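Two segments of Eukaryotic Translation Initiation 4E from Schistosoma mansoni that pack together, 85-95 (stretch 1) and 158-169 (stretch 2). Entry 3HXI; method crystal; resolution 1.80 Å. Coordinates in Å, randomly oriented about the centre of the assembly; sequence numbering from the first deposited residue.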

# COMPACT_ATOMS: atom_id res chain seq x y z
N ARG A 85 1.99 7.08 6.99
CA ARG A 85 2.27 5.79 6.37
C ARG A 85 3.14 4.90 7.24
O ARG A 85 4.05 5.39 7.91
CB ARG A 85 2.94 5.99 4.99
CG ARG A 85 4.40 6.42 5.08
CD ARG A 85 5.00 6.68 3.72
NE ARG A 85 6.38 7.11 3.88
CZ ARG A 85 7.25 7.25 2.90
NH1 ARG A 85 8.50 7.63 3.19
NH2 ARG A 85 6.90 7.00 1.64
N TRP A 86 2.85 3.60 7.22
CA TRP A 86 3.82 2.60 7.66
C TRP A 86 4.81 2.43 6.52
O TRP A 86 4.40 2.11 5.41
CB TRP A 86 3.15 1.26 8.01
CG TRP A 86 2.59 1.24 9.43
CD1 TRP A 86 1.28 1.16 9.80
CD2 TRP A 86 3.34 1.34 10.66
NE1 TRP A 86 1.16 1.17 11.19
CE2 TRP A 86 2.41 1.28 11.73
CE3 TRP A 86 4.72 1.43 10.95
CZ2 TRP A 86 2.82 1.31 13.07
CZ3 TRP A 86 5.11 1.48 12.27
CH2 TRP A 86 4.16 1.42 13.32
N LEU A 87 6.10 2.67 6.80
CA LEU A 87 7.15 2.56 5.79
C LEU A 87 7.99 1.30 5.99
O LEU A 87 8.48 1.03 7.09
CB LEU A 87 8.04 3.82 5.81
CG LEU A 87 9.27 3.72 4.89
CD1 LEU A 87 8.87 3.88 3.44
CD2 LEU A 87 10.28 4.75 5.30
N ILE A 88 8.14 0.54 4.91
CA ILE A 88 8.87 -0.73 4.94
C ILE A 88 10.08 -0.60 4.02
O ILE A 88 9.91 -0.36 2.83
CB ILE A 88 8.01 -1.90 4.40
CG1 ILE A 88 6.76 -2.13 5.27
CG2 ILE A 88 8.86 -3.21 4.33
CD1 ILE A 88 5.60 -2.73 4.48
N ASN A 89 11.28 -0.74 4.59
CA ASN A 89 12.50 -0.70 3.80
C ASN A 89 12.87 -2.10 3.38
O ASN A 89 13.19 -2.96 4.22
CB ASN A 89 13.63 -0.05 4.58
CG ASN A 89 13.39 1.42 4.84
OD1 ASN A 89 12.91 2.15 3.97
ND2 ASN A 89 13.71 1.87 6.04
N VAL A 90 12.82 -2.32 2.08
CA VAL A 90 13.08 -3.64 1.50
C VAL A 90 14.56 -3.95 1.60
O VAL A 90 15.39 -3.08 1.34
CB VAL A 90 12.65 -3.66 0.02
CG1 VAL A 90 13.05 -4.98 -0.66
CG2 VAL A 90 11.16 -3.43 -0.08
N THR A 91 14.86 -5.18 2.02
CA THR A 91 16.23 -5.68 2.05
C THR A 91 16.56 -6.51 0.79
O THR A 91 15.66 -7.04 0.10
CB THR A 91 16.52 -6.49 3.33
OG1 THR A 91 15.78 -7.72 3.32
CG2 THR A 91 16.14 -5.69 4.58
N ALA A 92 17.86 -6.63 0.50
CA ALA A 92 18.32 -7.36 -0.68
C ALA A 92 17.80 -8.79 -0.75
O ALA A 92 17.57 -9.29 -1.83
CB ALA A 92 19.84 -7.34 -0.78
N ARG A 93 17.61 -9.46 0.39
CA ARG A 93 17.19 -10.87 0.35
C ARG A 93 15.70 -11.06 0.08
O ARG A 93 15.27 -12.16 -0.26
CB ARG A 93 17.56 -11.58 1.67
CG ARG A 93 16.54 -11.44 2.77
CD ARG A 93 16.74 -12.45 3.90
NE ARG A 93 17.41 -11.84 5.04
CZ ARG A 93 17.73 -12.46 6.18
NH1 ARG A 93 17.43 -13.75 6.37
NH2 ARG A 93 18.36 -11.79 7.14
N GLN A 94 14.90 -10.00 0.22
CA GLN A 94 13.43 -10.14 0.13
C GLN A 94 12.93 -10.13 -1.30
O GLN A 94 13.45 -9.39 -2.12
CB GLN A 94 12.77 -8.99 0.88
CG GLN A 94 12.93 -9.06 2.36
CD GLN A 94 12.35 -7.84 3.05
OE1 GLN A 94 12.68 -6.69 2.70
NE2 GLN A 94 11.47 -8.08 3.99
N ASP A 95 11.91 -10.94 -1.60
CA ASP A 95 11.26 -10.92 -2.91
C ASP A 95 10.16 -9.84 -2.91
O ASP A 95 9.20 -9.97 -2.16
CB ASP A 95 10.63 -12.29 -3.19
CG ASP A 95 9.92 -12.36 -4.52
OD1 ASP A 95 10.04 -11.42 -5.35
OD2 ASP A 95 9.24 -13.37 -4.73
N ARG A 158 2.19 -10.53 8.14
CA ARG A 158 1.81 -11.02 6.83
C ARG A 158 2.96 -10.94 5.84
O ARG A 158 3.10 -11.81 4.97
CB ARG A 158 0.57 -10.29 6.29
CG ARG A 158 -0.72 -10.61 7.03
CD ARG A 158 -1.25 -12.02 6.78
NE ARG A 158 -2.53 -12.19 7.48
CZ ARG A 158 -2.67 -12.48 8.78
NH1 ARG A 158 -1.62 -12.69 9.57
NH2 ARG A 158 -3.89 -12.58 9.29
N LEU A 159 3.80 -9.91 5.98
CA LEU A 159 4.95 -9.74 5.10
C LEU A 159 6.21 -10.44 5.59
O LEU A 159 7.22 -10.44 4.90
CB LEU A 159 5.18 -8.26 4.81
CG LEU A 159 4.32 -7.64 3.70
CD1 LEU A 159 2.79 -7.82 3.93
CD2 LEU A 159 4.66 -6.17 3.59
N GLU A 160 6.11 -11.05 6.78
CA GLU A 160 7.21 -11.80 7.39
C GLU A 160 8.45 -10.90 7.51
O GLU A 160 9.57 -11.29 7.15
CB GLU A 160 7.51 -13.10 6.61
CG GLU A 160 6.26 -13.97 6.37
CD GLU A 160 6.56 -15.34 5.76
OE1 GLU A 160 7.72 -15.61 5.39
OE2 GLU A 160 5.62 -16.16 5.66
N LEU A 161 8.22 -9.69 8.01
CA LEU A 161 9.25 -8.68 8.12
C LEU A 161 10.06 -8.81 9.40
O LEU A 161 9.51 -9.08 10.47
CB LEU A 161 8.66 -7.27 8.08
CG LEU A 161 7.80 -6.87 6.89
CD1 LEU A 161 7.34 -5.42 7.06
CD2 LEU A 161 8.54 -7.02 5.55
N GLU A 162 11.35 -8.57 9.27
CA GLU A 162 12.25 -8.66 10.41
C GLU A 162 12.70 -7.29 10.88
O GLU A 162 12.69 -7.01 12.08
CB GLU A 162 13.41 -9.60 10.07
CG GLU A 162 13.00 -11.06 10.29
CD GLU A 162 13.97 -12.05 9.70
OE1 GLU A 162 15.19 -11.93 9.97
OE2 GLU A 162 13.52 -12.96 8.97
N ASP A 163 13.07 -6.43 9.94
CA ASP A 163 13.55 -5.10 10.25
C ASP A 163 12.42 -4.20 10.74
O ASP A 163 11.25 -4.43 10.41
CB ASP A 163 14.22 -4.47 9.03
CG ASP A 163 15.49 -5.18 8.64
OD1 ASP A 163 15.84 -6.15 9.32
OD2 ASP A 163 16.14 -4.74 7.69
N THR A 164 12.82 -3.19 11.51
CA THR A 164 11.89 -2.21 12.05
C THR A 164 11.13 -1.49 10.95
O THR A 164 11.73 -1.05 9.94
CB THR A 164 12.65 -1.16 12.89
OG1 THR A 164 13.32 -1.83 13.95
CG2 THR A 164 11.69 -0.11 13.46
N ILE A 165 9.83 -1.36 11.15
CA ILE A 165 9.00 -0.50 10.29
C ILE A 165 8.64 0.80 11.01
O ILE A 165 8.51 0.82 12.22
CB ILE A 165 7.74 -1.23 9.77
CG1 ILE A 165 6.80 -1.68 10.90
CG2 ILE A 165 8.14 -2.43 8.88
CD1 ILE A 165 5.42 -2.15 10.39
N TYR A 166 8.42 1.86 10.23
CA TYR A 166 8.34 3.24 10.72
C TYR A 166 7.02 3.90 10.33
O TYR A 166 6.62 3.85 9.16
CB TYR A 166 9.49 4.06 10.15
CG TYR A 166 10.86 3.47 10.47
CD1 TYR A 166 11.46 3.67 11.73
CD2 TYR A 166 11.54 2.69 9.52
CE1 TYR A 166 12.72 3.11 12.03
CE2 TYR A 166 12.80 2.14 9.81
CZ TYR A 166 13.37 2.35 11.06
OH TYR A 166 14.59 1.80 11.32
N PHE A 167 6.35 4.52 11.30
CA PHE A 167 5.12 5.27 10.99
C PHE A 167 5.40 6.77 10.91
O PHE A 167 5.78 7.41 11.91
CB PHE A 167 3.99 5.00 12.00
CG PHE A 167 2.69 5.65 11.61
CD1 PHE A 167 1.88 5.05 10.64
CD2 PHE A 167 2.30 6.85 12.15
CE1 PHE A 167 0.69 5.65 10.22
CE2 PHE A 167 1.11 7.45 11.75
CZ PHE A 167 0.31 6.85 10.77
N GLN A 168 5.20 7.32 9.72
CA GLN A 168 5.58 8.70 9.39
C GLN A 168 4.35 9.47 8.98
O GLN A 168 3.75 9.19 7.94
CB GLN A 168 6.61 8.71 8.24
CG GLN A 168 7.78 7.83 8.52
CD GLN A 168 8.72 7.70 7.34
OE1 GLN A 168 8.33 7.93 6.18
NE2 GLN A 168 9.97 7.33 7.63
N PRO A 169 3.96 10.46 9.81
CA PRO A 169 2.86 11.32 9.47
C PRO A 169 3.17 12.06 8.18
O PRO A 169 4.35 12.28 7.85
CB PRO A 169 2.81 12.30 10.65
CG PRO A 169 3.45 11.57 11.78
CD PRO A 169 4.57 10.82 11.10
O HOH W 1 11.49 -1.62 7.30
O HOH W 2 14.96 -2.75 6.34
O HOH W 3 9.56 -10.94 3.58

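Two antiparallel strands set the frame, and three residues, Trp 86, Arg 85 and Gln 168, cover the most surface within it. Backbone pairing fixes the register: Arg 85 N donates to Gln 168 O and Gln 168 N to Arg 85 O, each at 2.9 Å, and at the next hydrogen-bonded pair Leu 87 N reaches Tyr 166 O at 2.7 Å while Tyr 166 N meets Leu 87 O at 3.2 Å.

Between these bonded pairs sits Trp 86 opposite Phe 167, their side chains sharing a face. With chi1 at m, the indole extends across the neighbouring strand, and Phe 167 CB lies 3.6 Å from the centroid of the Trp 86 six-membered ring, almost on the ring normal. The phenyl, at chi1 t, turns its edge toward the indole face, the planes at 63°. Ile 165 CD1 adds an apolar contact, 3.7 Å from Trp 86 CE3. A broad, flat ring suits this place because it can touch several neighbours at once; its NE1 is satisfied elsewhere in the structure.

The other face carries Arg 85 and Gln 168, both buried, so their polar ends need partners. Extended beyond chi1, the arginine presents one edge of its guanidinium to the amide: Arg 85 NE and NH1 both donate to Gln 168 OE1, at 3.1 and 3.0 Å. One neutral acceptor thus serves two N-H groups, and Gln 168 NE2 bonds elsewhere.

Past the last bridged pair, packing becomes apolar, then wet. Ile 88 CD1 meets Leu 159 CD2 at 3.7 Å, and its CG1 lies 3.8 Å from Leu 161 CD1 and 3.9 Å from Ile 165 CG2, branched chains filling space without polar demands. At Asn 89, direct backbone pairing gives way to water: water 1 accepts from its N and donates to Thr 164 O, while water 2 donates to both Asn 89 O and Asp 163 OD2.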